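Local coordinates for protein putative D-lactate dehydrogenase (Chlamydomonas reinhardtii, PDB 4ZGS) that probably reduces pyruvate to D-lactate with an NAD cofactor, as a member of the D-isomer specific 2-hydroxyacid dehydrogenase family, at residues Asp279-Gly284 with Pro328-Thr333. Residues are numbered along the deposited sequence; the frame is centred on the assembly and turned at random.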
loop_
_atom_site.group_PDB
_atom_site.type_symbol
_atom_site.label_atom_id
_atom_site.label_comp_id
_atom_site.label_asym_id
_atom_site.label_seq_id
_atom_site.Cartn_x
_atom_site.Cartn_y
_atom_site.Cartn_z
ATOM N N ASP A 279 7.910 23.636 5.958
ATOM C CA ASP A 279 9.184 24.164 6.414
ATOM C C ASP A 279 9.544 23.577 7.750
ATOM O O ASP A 279 10.685 23.169 7.968
ATOM C CB ASP A 279 9.124 25.679 6.562
ATOM C CG ASP A 279 8.976 26.400 5.239
ATOM O OD1 ASP A 279 9.262 25.802 4.169
ATOM O OD2 ASP A 279 8.558 27.580 5.289
ATOM N N ALA A 280 8.540 23.496 8.622
ATOM C CA ALA A 280 8.733 23.083 9.998
ATOM C C ALA A 280 8.992 21.597 10.069
ATOM O O ALA A 280 9.843 21.145 10.826
ATOM C CB ALA A 280 7.530 23.445 10.818
ATOM N N LEU A 281 8.299 20.847 9.225
ATOM C CA LEU A 281 8.529 19.412 9.121
ATOM C C LEU A 281 9.932 19.112 8.603
ATOM O O LEU A 281 10.603 18.188 9.068
ATOM C CB LEU A 281 7.520 18.779 8.183
ATOM C CG LEU A 281 6.142 18.450 8.727
ATOM C CD1 LEU A 281 5.273 18.044 7.546
ATOM C CD2 LEU A 281 6.243 17.338 9.772
ATOM N N GLU A 282 10.354 19.879 7.607
ATOM C CA GLU A 282 11.646 19.650 6.989
ATOM C C GLU A 282 12.788 20.208 7.829
ATOM O O GLU A 282 13.907 19.715 7.735
ATOM C CB GLU A 282 11.666 20.220 5.569
ATOM C CG GLU A 282 10.909 19.338 4.570
ATOM C CD GLU A 282 10.657 20.008 3.240
ATOM O OE1 GLU A 282 9.872 19.462 2.434
ATOM O OE2 GLU A 282 11.258 21.067 2.990
ATOM N N SER A 283 12.518 21.211 8.663
ATOM C CA SER A 283 13.558 21.741 9.558
ATOM C C SER A 283 13.665 20.902 10.821
ATOM O O SER A 283 14.631 21.016 11.581
ATOM C CB SER A 283 13.291 23.213 9.932
ATOM O OG SER A 283 12.090 23.385 10.656
ATOM N N GLY A 284 12.654 20.075 11.056
ATOM C CA GLY A 284 12.604 19.264 12.256
ATOM C C GLY A 284 11.917 19.934 13.442
ATOM O O GLY A 284 11.790 19.323 14.517
ATOM N N PRO A 328 6.852 10.825 5.988
ATOM C CA PRO A 328 6.844 9.593 6.777
ATOM C C PRO A 328 6.409 9.869 8.231
ATOM O O PRO A 328 5.896 8.947 8.879
ATOM C CB PRO A 328 8.298 9.118 6.711
ATOM C CG PRO A 328 9.083 10.372 6.492
ATOM C CD PRO A 328 8.220 11.266 5.647
ATOM N N GLN A 329 6.611 11.095 8.731
ATOM C CA GLN A 329 6.226 11.418 10.122
ATOM C C GLN A 329 4.837 12.063 10.223
ATOM O O GLN A 329 4.486 12.607 11.268
ATOM C CB GLN A 329 7.248 12.336 10.815
ATOM C CG GLN A 329 7.286 13.750 10.288
ATOM C CD GLN A 329 8.101 13.849 9.007
ATOM O OE1 GLN A 329 8.012 12.976 8.145
ATOM N NE2 GLN A 329 8.908 14.913 8.880
ATOM N N VAL A 330 4.097 12.083 9.115
ATOM C CA VAL A 330 2.713 12.563 9.102
ATOM C C VAL A 330 1.699 11.417 8.974
ATOM O O VAL A 330 1.929 10.456 8.243
ATOM C CB VAL A 330 2.471 13.511 7.981
ATOM C CG1 VAL A 330 0.982 13.618 7.712
ATOM C CG2 VAL A 330 3.123 14.864 8.274
ATOM N N LEU A 331 0.620 11.490 9.747
ATOM C CA LEU A 331 -0.447 10.501 9.683
ATOM C C LEU A 331 -1.777 11.226 9.662
ATOM O O LEU A 331 -1.997 12.143 10.452
ATOM C CB LEU A 331 -0.379 9.499 10.822
ATOM C CG LEU A 331 -1.641 8.659 11.079
ATOM C CD1 LEU A 331 -2.318 8.189 9.841
ATOM C CD2 LEU A 331 -1.236 7.448 11.910
ATOM N N VAL A 332 -2.600 10.891 8.664
ATOM C CA VAL A 332 -3.881 11.549 8.436
ATOM C C VAL A 332 -5.018 10.550 8.338
ATOM O O VAL A 332 -4.972 9.649 7.496
ATOM C CB VAL A 332 -3.841 12.359 7.155
ATOM C CG1 VAL A 332 -5.217 12.873 6.796
ATOM C CG2 VAL A 332 -2.875 13.498 7.321
ATOM N N THR A 333 -6.067 10.767 9.138
ATOM C CA THR A 333 -7.317 9.989 9.052
ATOM C C THR A 333 -8.383 10.886 8.454
ATOM O O THR A 333 -8.316 12.113 8.564
ATOM C CB THR A 333 -7.833 9.492 10.434
ATOM O OG1 THR A 333 -7.851 10.596 11.348
ATOM C CG2 THR A 333 -6.972 8.343 11.011
#
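CG of Leu281 stands roughly anti to its own carbonyl carbon (chi1 -82°), and with chi2 extended (171°) its two methyls reach Gln329 and Val330. Gln329 meets it with a chain that folds sharply at chi2 (-81°). The contact lies in the Rossmann-type NAD-binding domain. It joins the last turn of helix 277-283 to the start of strand 330-332 and the residue just before it. This is an edge strand of the parallel sheet within this chain. Strand 286-291 lies next to strand 330-332 and follows the helix in sequence.

The two leucine methyls divide the work. CD2 of Leu281 rests on the bent glutamine, 3.8 Å from CG of Gln329 and 3.7 Å from its NE2. NE2 of Gln329 also lies 3.7 Å from the backbone O of Leu281, but no hydrogen bond forms between them. NE2 of Gln329 has its hydrogen bond elsewhere, so what Leu281 gives it is van der Waals contact. With Gln329 cut back to an alanine, CD2 of Leu281 would probably lose the CG and NE2 it rests on, opening a gap beside the helix.

Ile286, Leu324 and Tyr327 also touch Leu281. Leu324 packs on Val330 too, so helix 319-324 borders the same apolar cluster. On the helix, Glu282 makes a hydrogen bond to Tyr327 and a salt bridge to Arg319 of a second subunit. All three residues that touch across the contact are buried.

The leucine and valine side chains cross at about a right angle. They meet through single methyls, CD1 of Leu281 lying 3.9 Å from CG2 of Val330.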